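Local coordinates for protein 2-dehydropantoate 2-reductase (Enterococcus faecium, PDB 3WFI) that acts as a D-mandelate dehydrogenase of the ketopantoate reductase family, an NAD-binding Rossmann-fold oxidoreductase that probably interconverts 2-keto acids and D-2-hydroxy acids, at residues I39-L44 / E54-I59; M119-I124 / N151-K156; R186-V190 / E240-C245. One frame throughout, in Å; residues are numbered along the deposited sequence.

Interaction 1: I39-L44 / E54-I59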
ATOM      1  N   ILE B  39     -40.986   9.873 -19.612  1.00 38.27           N
ATOM      2  CA  ILE B  39     -40.674  10.869 -20.642  1.00 36.44           C
ATOM      3  C   ILE B  39     -41.275  10.473 -21.998  1.00 36.17           C
ATOM      4  O   ILE B  39     -41.754  11.326 -22.722  1.00 34.10           O
ATOM      5  CB  ILE B  39     -39.147  11.120 -20.759  1.00 34.92           C
ATOM      6  CG1 ILE B  39     -38.635  11.762 -19.464  1.00 35.16           C
ATOM      7  CG2 ILE B  39     -38.829  12.021 -21.955  1.00 33.81           C
ATOM      8  CD1 ILE B  39     -37.134  11.731 -19.283  1.00 34.55           C
ATOM      9  N   LYS B  40     -41.262   9.185 -22.329  1.00 37.70           N
ATOM     10  CA  LYS B  40     -41.906   8.723 -23.560  1.00 38.98           C
ATOM     11  C   LYS B  40     -43.389   9.086 -23.547  1.00 40.71           C
ATOM     12  O   LYS B  40     -43.894   9.666 -24.500  1.00 40.71           O
ATOM     13  CB  LYS B  40     -41.748   7.207 -23.752  1.00 39.28           C
ATOM     14  CG  LYS B  40     -40.444   6.770 -24.402  1.00 38.22           C
ATOM     15  CD  LYS B  40     -40.382   5.252 -24.508  1.00 38.74           C
ATOM     16  CE  LYS B  40     -39.044   4.769 -25.048  1.00 38.96           C
ATOM     17  NZ  LYS B  40     -38.842   3.300 -24.857  1.00 39.89           N
ATOM     18  N   GLU B  41     -44.073   8.762 -22.453  1.00 43.94           N
ATOM     19  CA  GLU B  41     -45.526   8.954 -22.370  1.00 46.76           C
ATOM     20  C   GLU B  41     -45.967  10.401 -22.169  1.00 46.58           C
ATOM     21  O   GLU B  41     -46.964  10.821 -22.742  1.00 50.11           O
ATOM     22  CB  GLU B  41     -46.119   8.098 -21.248  1.00 48.87           C
ATOM     23  CG  GLU B  41     -46.203   6.621 -21.587  1.00 51.42           C
ATOM     24  CD  GLU B  41     -46.751   5.797 -20.426  1.00 51.93           C
ATOM     25  OE1 GLU B  41     -46.084   4.841 -19.974  1.00 51.39           O
ATOM     26  OE2 GLU B  41     -47.870   6.114 -19.965  1.00 54.82           O
ATOM     27  N   HIS B  42     -45.223  11.159 -21.371  1.00 46.96           N
ATOM     28  CA  HIS B  42     -45.637  12.507 -20.955  1.00 46.64           C
ATOM     29  C   HIS B  42     -44.652  13.618 -21.304  1.00 45.43           C
ATOM     30  O   HIS B  42     -44.911  14.780 -20.990  1.00 46.30           O
ATOM     31  CB  HIS B  42     -45.851  12.556 -19.441  1.00 48.58           C
ATOM     32  CG  HIS B  42     -46.960  11.685 -18.958  1.00 49.71           C
ATOM     33  ND1 HIS B  42     -48.291  12.016 -19.110  1.00 50.06           N
ATOM     34  CD2 HIS B  42     -46.934  10.503 -18.300  1.00 49.41           C
ATOM     35  CE1 HIS B  42     -49.036  11.064 -18.577  1.00 50.56           C
ATOM     36  NE2 HIS B  42     -48.237  10.136 -18.079  1.00 50.13           N
ATOM     37  N   GLY B  43     -43.531  13.279 -21.942  1.00 43.52           N
ATOM     38  CA  GLY B  43     -42.477  14.248 -22.208  1.00 42.27           C
ATOM     39  C   GLY B  43     -41.678  14.525 -20.953  1.00 42.09           C
ATOM     40  O   GLY B  43     -42.013  14.035 -19.874  1.00 43.32           O
ATOM     41  N   LEU B  44     -40.613  15.307 -21.090  1.00 39.91           N
ATOM     42  CA  LEU B  44     -39.858  15.765 -19.934  1.00 39.44           C
ATOM     43  C   LEU B  44     -40.560  16.969 -19.317  1.00 39.57           C
ATOM     44  O   LEU B  44     -40.767  17.976 -19.995  1.00 37.06           O
ATOM     45  CB  LEU B  44     -38.442  16.154 -20.336  1.00 38.41           C
ATOM     46  CG  LEU B  44     -37.575  16.786 -19.245  1.00 38.29           C
ATOM     47  CD1 LEU B  44     -37.416  15.830 -18.073  1.00 37.49           C
ATOM     48  CD2 LEU B  44     -36.225  17.176 -19.820  1.00 38.43           C
ATOM     49  N   GLU B  54     -42.833  21.765 -20.686  1.00 37.07           N
ATOM     50  CA  GLU B  54     -42.642  20.398 -21.153  1.00 36.97           C
ATOM     51  C   GLU B  54     -42.084  20.351 -22.560  1.00 36.50           C
ATOM     52  O   GLU B  54     -42.230  21.285 -23.356  1.00 36.21           O
ATOM     53  CB  GLU B  54     -43.930  19.575 -21.072  1.00 37.55           C
ATOM     54  CG  GLU B  54     -44.809  19.669 -22.301  1.00 37.61           C
ATOM     55  CD  GLU B  54     -46.127  18.918 -22.176  1.00 37.69           C
ATOM     56  OE1 GLU B  54     -46.530  18.548 -21.050  1.00 36.72           O
ATOM     57  OE2 GLU B  54     -46.770  18.713 -23.220  1.00 37.16           O
ATOM     58  N   ALA B  55     -41.469  19.220 -22.859  1.00 34.69           N
ATOM     59  CA  ALA B  55     -40.860  19.002 -24.149  1.00 33.93           C
ATOM     60  C   ALA B  55     -40.935  17.514 -24.453  1.00 33.15           C
ATOM     61  O   ALA B  55     -40.572  16.689 -23.612  1.00 33.20           O
ATOM     62  CB  ALA B  55     -39.422  19.491 -24.120  1.00 34.09           C
ATOM     63  N   LYS B  56     -41.444  17.171 -25.632  1.00 31.51           N
ATOM     64  CA  LYS B  56     -41.541  15.773 -26.026  1.00 33.01           C
ATOM     65  C   LYS B  56     -40.198  15.353 -26.641  1.00 30.76           C
ATOM     66  O   LYS B  56     -40.053  15.217 -27.856  1.00 33.20           O
ATOM     67  CB  LYS B  56     -42.745  15.529 -26.938  1.00 33.84           C
ATOM     68  CG  LYS B  56     -44.055  15.938 -26.273  1.00 35.94           C
ATOM     69  CD  LYS B  56     -44.517  14.880 -25.286  1.00 37.53           C
ATOM     70  CE  LYS B  56     -45.406  15.470 -24.199  1.00 39.20           C
ATOM     71  NZ  LYS B  56     -46.800  15.721 -24.662  1.00 39.53           N
ATOM     72  N   LEU B  57     -39.216  15.181 -25.766  1.00 29.63           N
ATOM     73  CA  LEU B  57     -37.857  14.857 -26.178  1.00 29.01           C
ATOM     74  C   LEU B  57     -37.814  13.390 -26.530  1.00 27.61           C
ATOM     75  O   LEU B  57     -38.304  12.559 -25.766  1.00 27.08           O
ATOM     76  CB  LEU B  57     -36.856  15.148 -25.061  1.00 30.40           C
ATOM     77  CG  LEU B  57     -36.281  16.553 -24.884  1.00 31.50           C
ATOM     78  CD1 LEU B  57     -36.848  17.585 -25.843  1.00 32.84           C
ATOM     79  CD2 LEU B  57     -36.387  17.036 -23.453  1.00 32.98           C
ATOM     80  N   PRO B  58     -37.250  13.063 -27.702  1.00 26.83           N
ATOM     81  CA  PRO B  58     -36.964  11.669 -27.987  1.00 26.42           C
ATOM     82  C   PRO B  58     -36.100  11.049 -26.872  1.00 24.87           C
ATOM     83  O   PRO B  58     -35.159  11.668 -26.401  1.00 24.17           O
ATOM     84  CB  PRO B  58     -36.181  11.734 -29.300  1.00 26.71           C
ATOM     85  CG  PRO B  58     -36.587  13.009 -29.934  1.00 26.83           C
ATOM     86  CD  PRO B  58     -36.912  13.952 -28.827  1.00 26.80           C
ATOM     87  N   ILE B  59     -36.452   9.856 -26.427  1.00 25.57           N
ATOM     88  CA  ILE B  59     -35.665   9.181 -25.400  1.00 26.17           C
ATOM     89  C   ILE B  59     -35.679   7.693 -25.652  1.00 26.13           C
ATOM     90  O   ILE B  59     -36.714   7.118 -26.033  1.00 25.90           O
ATOM     91  CB  ILE B  59     -36.171   9.496 -23.969  1.00 26.60           C
ATOM     92  CG1 ILE B  59     -35.263   8.850 -22.920  1.00 27.08           C
ATOM     93  CG2 ILE B  59     -37.606   9.022 -23.783  1.00 27.19           C
ATOM     94  CD1 ILE B  59     -35.370   9.469 -21.538  1.00 27.19           C
TER
HETATM   95  O   HOH W   1     -40.861  12.398 -25.051  1.00 32.97           O

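Interaction 2: M119-I124 / N151-K156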
ATOM      1  N   MET B 119      -9.198  10.800 -30.803  1.00 25.50           N
ATOM      2  CA  MET B 119      -8.850  11.840 -29.857  1.00 25.86           C
ATOM      3  C   MET B 119      -9.185  13.242 -30.369  1.00 25.12           C
ATOM      4  O   MET B 119      -9.628  14.094 -29.597  1.00 25.83           O
ATOM      5  CB  MET B 119      -7.346  11.740 -29.535  1.00 27.63           C
ATOM      6  CG  MET B 119      -6.906  12.480 -28.286  1.00 28.58           C
ATOM      7  SD  MET B 119      -7.789  11.972 -26.802  1.00 31.61           S
ATOM      8  CE  MET B 119      -7.349  10.242 -26.619  1.00 31.52           C
ATOM      9  N   GLU B 120      -8.997  13.467 -31.670  1.00 24.24           N
ATOM     10  CA  GLU B 120      -9.269  14.766 -32.298  1.00 23.52           C
ATOM     11  C   GLU B 120     -10.732  15.208 -32.139  1.00 22.16           C
ATOM     12  O   GLU B 120     -11.041  16.397 -32.227  1.00 20.64           O
ATOM     13  CB  GLU B 120      -8.815  14.796 -33.777  1.00 25.13           C
ATOM     14  CG  GLU B 120      -9.861  14.383 -34.809  1.00 25.20           C
ATOM     15  CD  GLU B 120      -9.373  14.397 -36.261  1.00 26.68           C
ATOM     16  OE1 GLU B 120      -8.575  13.513 -36.638  1.00 26.94           O
ATOM     17  OE2 GLU B 120      -9.821  15.261 -37.043  1.00 26.27           O
ATOM     18  N   ASN B 121     -11.621  14.252 -31.892  1.00 21.88           N
ATOM     19  CA  ASN B 121     -13.046  14.549 -31.733  1.00 22.00           C
ATOM     20  C   ASN B 121     -13.529  14.526 -30.279  1.00 21.38           C
ATOM     21  O   ASN B 121     -14.744  14.545 -30.031  1.00 19.82           O
ATOM     22  CB  ASN B 121     -13.878  13.555 -32.550  1.00 22.22           C
ATOM     23  CG  ASN B 121     -13.797  13.791 -34.058  1.00 23.54           C
ATOM     24  OD1 ASN B 121     -14.103  12.895 -34.855  1.00 24.44           O
ATOM     25  ND2 ASN B 121     -13.436  15.000 -34.458  1.00 23.02           N
ATOM     26  N   ILE B 122     -12.595  14.497 -29.330  1.00 20.31           N
ATOM     27  CA  ILE B 122     -12.960  14.434 -27.903  1.00 20.17           C
ATOM     28  C   ILE B 122     -12.709  15.779 -27.232  1.00 19.41           C
ATOM     29  O   ILE B 122     -11.654  16.413 -27.432  1.00 17.37           O
ATOM     30  CB  ILE B 122     -12.212  13.319 -27.143  1.00 20.19           C
ATOM     31  CG1 ILE B 122     -12.460  11.967 -27.806  1.00 20.68           C
ATOM     32  CG2 ILE B 122     -12.684  13.251 -25.691  1.00 20.53           C
ATOM     33  CD1 ILE B 122     -11.668  10.819 -27.213  1.00 21.60           C
ATOM     34  N   TYR B 123     -13.688  16.202 -26.431  1.00 19.41           N
ATOM     35  CA  TYR B 123     -13.622  17.457 -25.709  1.00 19.14           C
ATOM     36  C   TYR B 123     -13.956  17.185 -24.243  1.00 19.83           C
ATOM     37  O   TYR B 123     -14.756  16.304 -23.931  1.00 18.94           O
ATOM     38  CB  TYR B 123     -14.578  18.496 -26.314  1.00 19.34           C
ATOM     39  CG  TYR B 123     -14.313  18.778 -27.780  1.00 19.56           C
ATOM     40  CD1 TYR B 123     -13.520  19.849 -28.169  1.00 20.42           C
ATOM     41  CD2 TYR B 123     -14.826  17.941 -28.771  1.00 20.25           C
ATOM     42  CE1 TYR B 123     -13.254  20.093 -29.500  1.00 21.29           C
ATOM     43  CE2 TYR B 123     -14.569  18.168 -30.110  1.00 21.19           C
ATOM     44  CZ  TYR B 123     -13.790  19.255 -30.468  1.00 22.23           C
ATOM     45  OH  TYR B 123     -13.515  19.485 -31.779  1.00 24.86           O
ATOM     46  N   ILE B 124     -13.304  17.917 -23.351  1.00 20.12           N
ATOM     47  CA  ILE B 124     -13.493  17.737 -21.912  1.00 21.55           C
ATOM     48  C   ILE B 124     -13.976  19.047 -21.329  1.00 21.85           C
ATOM     49  O   ILE B 124     -13.538  20.116 -21.761  1.00 20.18           O
ATOM     50  CB  ILE B 124     -12.192  17.309 -21.218  1.00 22.36           C
ATOM     51  CG1 ILE B 124     -11.010  18.193 -21.645  1.00 22.80           C
ATOM     52  CG2 ILE B 124     -11.891  15.859 -21.542  1.00 22.68           C
ATOM     53  CD1 ILE B 124      -9.803  18.065 -20.741  1.00 23.37           C
ATOM     54  N   ASN B 151     -10.573  21.205 -26.070  1.00 20.57           N
ATOM     55  CA  ASN B 151     -10.212  20.138 -26.992  1.00 21.23           C
ATOM     56  C   ASN B 151      -9.103  19.257 -26.413  1.00 22.90           C
ATOM     57  O   ASN B 151      -8.157  19.750 -25.816  1.00 22.60           O
ATOM     58  CB  ASN B 151      -9.768  20.702 -28.354  1.00 20.68           C
ATOM     59  CG  ASN B 151      -8.549  21.604 -28.249  1.00 21.38           C
ATOM     60  OD1 ASN B 151      -8.610  22.669 -27.639  1.00 21.83           O
ATOM     61  ND2 ASN B 151      -7.439  21.181 -28.834  1.00 21.45           N
ATOM     62  N   LEU B 152      -9.224  17.954 -26.595  1.00 23.93           N
ATOM     63  CA  LEU B 152      -8.085  17.049 -26.390  1.00 26.45           C
ATOM     64  C   LEU B 152      -7.175  16.862 -27.595  1.00 27.79           C
ATOM     65  O   LEU B 152      -6.005  16.534 -27.421  1.00 28.28           O
ATOM     66  CB  LEU B 152      -8.564  15.688 -25.937  1.00 27.36           C
ATOM     67  CG  LEU B 152      -9.183  15.731 -24.557  1.00 28.40           C
ATOM     68  CD1 LEU B 152      -9.627  14.333 -24.189  1.00 29.79           C
ATOM     69  CD2 LEU B 152      -8.191  16.253 -23.541  1.00 29.63           C
ATOM     70  N   GLY B 153      -7.680  17.043 -28.806  1.00 28.35           N
ATOM     71  CA  GLY B 153      -6.835  16.822 -29.978  1.00 30.43           C
ATOM     72  C   GLY B 153      -6.106  18.071 -30.424  1.00 30.01           C
ATOM     73  O   GLY B 153      -6.667  19.165 -30.413  1.00 27.79           O
ATOM     74  N   ASP B 154      -4.860  17.891 -30.857  1.00 32.27           N
ATOM     75  CA  ASP B 154      -4.004  18.992 -31.297  1.00 32.64           C
ATOM     76  C   ASP B 154      -4.694  19.743 -32.408  1.00 32.03           C
ATOM     77  O   ASP B 154      -5.287  19.129 -33.291  1.00 33.34           O
ATOM     78  CB  ASP B 154      -2.673  18.454 -31.857  1.00 36.55           C
ATOM     79  CG  ASP B 154      -1.782  17.817 -30.803  1.00 38.15           C
ATOM     80  OD1 ASP B 154      -1.865  18.141 -29.595  1.00 40.03           O
ATOM     81  OD2 ASP B 154      -0.940  16.997 -31.204  1.00 43.62           O
ATOM     82  N   GLY B 155      -4.640  21.069 -32.353  1.00 31.02           N
ATOM     83  CA  GLY B 155      -5.168  21.905 -33.421  1.00 30.36           C
ATOM     84  C   GLY B 155      -6.682  22.028 -33.492  1.00 30.19           C
ATOM     85  O   GLY B 155      -7.204  22.576 -34.463  1.00 29.46           O
ATOM     86  N   LYS B 156      -7.386  21.563 -32.459  1.00 29.14           N
ATOM     87  CA  LYS B 156      -8.836  21.608 -32.446  1.00 29.27           C
ATOM     88  C   LYS B 156      -9.393  22.718 -31.535  1.00 29.67           C
ATOM     89  O   LYS B 156     -10.549  22.649 -31.117  1.00 27.43           O
ATOM     90  CB  LYS B 156      -9.402  20.250 -32.027  1.00 30.06           C
ATOM     91  CG  LYS B 156      -8.941  19.065 -32.870  1.00 30.58           C
ATOM     92  CD  LYS B 156      -9.204  19.208 -34.373  1.00 31.85           C
ATOM     93  CE  LYS B 156     -10.677  19.283 -34.730  1.00 32.70           C
ATOM     94  NZ  LYS B 156     -11.415  18.014 -34.459  1.00 33.14           N
TER
HETATM   95  O   HOH W   2     -10.475  17.582 -29.709  1.00 18.05           O

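Interaction 3: R186-V190 / E240-C245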
ATOM      1  N   ARG B 186      -4.946  18.075 -11.785  1.00 18.20           N
ATOM      2  CA  ARG B 186      -4.706  18.582 -10.429  1.00 18.34           C
ATOM      3  C   ARG B 186      -5.747  18.061  -9.446  1.00 18.58           C
ATOM      4  O   ARG B 186      -5.416  17.605  -8.349  1.00 18.36           O
ATOM      5  CB  ARG B 186      -4.722  20.119 -10.443  1.00 18.67           C
ATOM      6  CG  ARG B 186      -4.521  20.799  -9.093  1.00 18.69           C
ATOM      7  CD  ARG B 186      -4.145  22.254  -9.353  1.00 18.94           C
ATOM      8  NE  ARG B 186      -4.047  23.098  -8.167  1.00 19.22           N
ATOM      9  CZ  ARG B 186      -5.075  23.676  -7.553  1.00 19.99           C
ATOM     10  NH1 ARG B 186      -6.326  23.449  -7.950  1.00 19.97           N
ATOM     11  NH2 ARG B 186      -4.848  24.468  -6.507  1.00 20.59           N
ATOM     12  N   LYS B 187      -7.016  18.123  -9.835  1.00 19.15           N
ATOM     13  CA  LYS B 187      -8.069  17.532  -9.027  1.00 20.11           C
ATOM     14  C   LYS B 187      -7.869  16.010  -8.842  1.00 18.66           C
ATOM     15  O   LYS B 187      -8.128  15.469  -7.771  1.00 18.85           O
ATOM     16  CB  LYS B 187      -9.436  17.827  -9.649  1.00 21.46           C
ATOM     17  CG  LYS B 187     -10.619  17.141  -8.971  1.00 23.83           C
ATOM     18  CD  LYS B 187     -10.696  17.473  -7.487  1.00 26.03           C
ATOM     19  CE  LYS B 187     -11.953  16.890  -6.846  1.00 28.18           C
ATOM     20  NZ  LYS B 187     -11.771  16.684  -5.377  1.00 28.56           N
ATOM     21  N   ALA B 188      -7.464  15.310  -9.895  1.00 17.86           N
ATOM     22  CA  ALA B 188      -7.298  13.849  -9.794  1.00 17.93           C
ATOM     23  C   ALA B 188      -6.186  13.470  -8.826  1.00 17.46           C
ATOM     24  O   ALA B 188      -6.257  12.408  -8.184  1.00 17.26           O
ATOM     25  CB  ALA B 188      -7.053  13.225 -11.165  1.00 17.89           C
ATOM     26  N   CYS B 189      -5.171  14.336  -8.715  1.00 17.21           N
ATOM     27  CA  CYS B 189      -4.109  14.140  -7.729  1.00 17.89           C
ATOM     28  C   CYS B 189      -4.691  14.155  -6.303  1.00 17.91           C
ATOM     29  O   CYS B 189      -4.361  13.303  -5.479  1.00 17.64           O
ATOM     30  CB  CYS B 189      -3.000  15.197  -7.887  1.00 18.05           C
ATOM     31  SG  CYS B 189      -1.953  14.976  -9.356  1.00 18.00           S
ATOM     32  N   VAL B 190      -5.591  15.094  -6.026  1.00 18.64           N
ATOM     33  CA  VAL B 190      -6.315  15.096  -4.744  1.00 18.65           C
ATOM     34  C   VAL B 190      -7.115  13.801  -4.576  1.00 18.63           C
ATOM     35  O   VAL B 190      -7.103  13.186  -3.509  1.00 18.28           O
ATOM     36  CB  VAL B 190      -7.277  16.303  -4.621  1.00 19.45           C
ATOM     37  CG1 VAL B 190      -7.988  16.275  -3.279  1.00 19.91           C
ATOM     38  CG2 VAL B 190      -6.533  17.620  -4.823  1.00 19.71           C
ATOM     39  N   GLU B 240       3.106  22.809  -6.128  1.00 20.53           N
ATOM     40  CA  GLU B 240       1.786  23.405  -5.903  1.00 21.22           C
ATOM     41  C   GLU B 240       0.733  22.326  -5.755  1.00 20.38           C
ATOM     42  O   GLU B 240      -0.079  22.368  -4.825  1.00 20.12           O
ATOM     43  CB  GLU B 240       1.403  24.370  -7.019  1.00 21.44           C
ATOM     44  CG  GLU B 240       0.208  25.257  -6.693  1.00 22.40           C
ATOM     45  CD  GLU B 240      -1.150  24.547  -6.744  1.00 21.98           C
ATOM     46  OE1 GLU B 240      -1.380  23.681  -7.629  1.00 21.11           O
ATOM     47  OE2 GLU B 240      -2.008  24.863  -5.892  1.00 22.73           O
ATOM     48  N   VAL B 241       0.758  21.343  -6.647  1.00 19.73           N
ATOM     49  CA  VAL B 241      -0.238  20.277  -6.586  1.00 20.03           C
ATOM     50  C   VAL B 241      -0.155  19.508  -5.268  1.00 19.88           C
ATOM     51  O   VAL B 241      -1.186  19.220  -4.653  1.00 19.11           O
ATOM     52  CB  VAL B 241      -0.171  19.349  -7.811  1.00 19.91           C
ATOM     53  CG1 VAL B 241      -1.079  18.138  -7.630  1.00 19.62           C
ATOM     54  CG2 VAL B 241      -0.564  20.125  -9.058  1.00 20.04           C
ATOM     55  N   ILE B 242       1.065  19.210  -4.821  1.00 20.28           N
ATOM     56  CA  ILE B 242       1.277  18.581  -3.527  1.00 20.49           C
ATOM     57  C   ILE B 242       0.675  19.442  -2.408  1.00 20.97           C
ATOM     58  O   ILE B 242      -0.064  18.939  -1.554  1.00 20.60           O
ATOM     59  CB  ILE B 242       2.777  18.320  -3.255  1.00 21.15           C
ATOM     60  CG1 ILE B 242       3.291  17.218  -4.182  1.00 21.05           C
ATOM     61  CG2 ILE B 242       2.997  17.904  -1.806  1.00 21.57           C
ATOM     62  CD1 ILE B 242       4.802  17.140  -4.310  1.00 21.46           C
ATOM     63  N   ALA B 243       0.986  20.734  -2.409  1.00 21.24           N
ATOM     64  CA  ALA B 243       0.428  21.655  -1.394  1.00 22.14           C
ATOM     65  C   ALA B 243      -1.102  21.657  -1.442  1.00 21.94           C
ATOM     66  O   ALA B 243      -1.773  21.667  -0.404  1.00 21.56           O
ATOM     67  CB  ALA B 243       0.968  23.065  -1.587  1.00 21.83           C
ATOM     68  N   HIS B 244      -1.648  21.597  -2.650  1.00 21.98           N
ATOM     69  CA  HIS B 244      -3.106  21.565  -2.827  1.00 22.27           C
ATOM     70  C   HIS B 244      -3.736  20.295  -2.235  1.00 21.59           C
ATOM     71  O   HIS B 244      -4.774  20.352  -1.567  1.00 21.29           O
ATOM     72  CB  HIS B 244      -3.457  21.700  -4.309  1.00 22.06           C
ATOM     73  CG  HIS B 244      -4.928  21.673  -4.585  1.00 22.33           C
ATOM     74  ND1 HIS B 244      -5.801  22.582  -4.032  1.00 22.89           N
ATOM     75  CD2 HIS B 244      -5.678  20.860  -5.368  1.00 22.14           C
ATOM     76  CE1 HIS B 244      -7.030  22.325  -4.450  1.00 22.30           C
ATOM     77  NE2 HIS B 244      -6.984  21.277  -5.250  1.00 22.47           N
ATOM     78  N   CYS B 245      -3.116  19.142  -2.489  1.00 20.91           N
ATOM     79  CA  CYS B 245      -3.522  17.900  -1.833  1.00 20.11           C
ATOM     80  C   CYS B 245      -3.479  18.042  -0.305  1.00 21.11           C
ATOM     81  O   CYS B 245      -4.422  17.639   0.390  1.00 20.43           O
ATOM     82  CB  CYS B 245      -2.605  16.750  -2.266  1.00 19.03           C
ATOM     83  SG  CYS B 245      -2.788  16.271  -3.993  1.00 18.89           S
TER

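Interaction 1: I39-L44 / E54-I59
Helix 33-42 ends at H42, and G43 turns the backbone into strand 44-47, which runs antiparallel to strand 52-55 at the rim of the NAD-binding Rossmann domain. L44 and A55 form a hydrogen-bonded pair: L44 N donates to A55 O (2.9 Å) and A55 N to L44 O (3.2 Å). An inverse gamma turn centred on K56 then takes the chain back along the helix. Glycine suits position 43 because its phi is positive (77°) and a CB there would clash with K56 CE and A55 O. Branched and apolar residues fill the buried side: I39 CD1 meets I59 CD1 at 3.6 Å, and L44 CD2 meets L57 CD2 at 3.6 Å. At the exposed edge, the methylenes of K40 lie against I59, while E54 OE1 is hydrogen-bonded to Q45 NE2 and E54 OE2 forms a salt bridge with K56 NZ (3.3 Å, a weak hydrogen bond). Water 1 joins the helix end to the returning chain, donating to I39 O and to L57 O, each at 2.7 Å.

Interaction 2: M119-I124 / N151-K156
K156 NZ donates to the backbone oxygen of E120 at 2.8 Å, and L152 N donates to I122 O at 3.0 Å with a nearly straight angle of 167°. Water 2 sits between these two bonds, donating to E120 O and I122 O (2.8 Å each) and accepting from G153 N at 3.0 Å, so it links three backbone groups that do not bond to one another directly. Y123 and N151 form a non-hydrogen-bonded antiparallel pair, CA to CA 4.5 Å, where strand 122-127 meets the end of strand 147-151 in the large sheet of the Rossmann domain.

Beyond N151 the chain makes a type II turn from G153 to K156, where G155 takes the positive phi easily adopted by glycine. N151 ND2 braces it by donating to G153 O at 2.7 Å. K156 is the N-cap residue of helix 157-168, and its four m torsions coil the side chain compactly and bring NZ to E120 O. G153 CA lies 3.9 Å from E120 CA, and a CB on G153 would clash there. L152 is the main apolar plug: its CB meets M119 SD at 3.9 Å, its CD1 meets I122 CG2 at 3.6 Å and its CD2 meets I124 CD1 at 3.7 Å. The Y123 ring reaches across N151 to helix 157-168, and its OH bonds to E99.

Since E120 OE2 stays 4.1 Å from K156 NZ, beyond a salt bridge, the lysine's direct bond is to a main-chain carbonyl, with the carboxylate near enough only to add longer-range attraction.

Interaction 3: R186-V190 / E240-C245
R186 lays its guanidinium flat on the imidazole of H244, with centres 3.5 Å apart and planes only 14° from parallel. While one face covers the ring, the edge of the same group meets E240, one helical turn earlier: NE donates to E240 OE1 at 2.8 Å and NH2 to E240 OE2 at 2.9 Å, a bidentate salt bridge. Arginine suits the place because its planar cation can stack and pair in-plane at once, and its nearly extended chain spans the gap between the helices. R186 NH2 is also 3.3 Å from H244 ND1, but the angle is too poor for a hydrogen bond.

The two helices, 180-191 and 238-246, belong to the all-helical C-terminal domain of the ketopantoate reductase family. The axes of segments 186-190 and 240-245 approach to 9.2 Å and cross at -46°, drawing together toward V190 and C245, whose CA atoms are 4.9 Å apart. Such closeness favours small and branched residues. C189 CB packs on V241 CG1 at 3.5 Å and on C245 SG at 4.0 Å, with helix 214-231 lining this buried side through F225, V222 and V218. Nearer the arginine, V190 CG2 touches H244 CD2 at 3.4 Å, approaching the ring obliquely.

Interactions 1 and 2 lie in the Rossmann domain, their centres 32 Å apart, while interaction 3 lies in the helical C-terminal domain, its centre 42 Å from that of interaction 1, on the opposite side of the chain's centre. Interactions 2 and 3 lie 24 Å apart between centres, about 10 Å between nearest atoms. Helix 180-191 links them: in its first turn I124 packs on I180 and H181, L152 on H181, and R186-V190 lies further along. NAD(+) is not bound here, but its known site falls between the domains. The side chain of I59 is about 5 Å from that of the NAD(+)-binding D30; those of I124 and V190 are about 8 and 11 Å from that of N105.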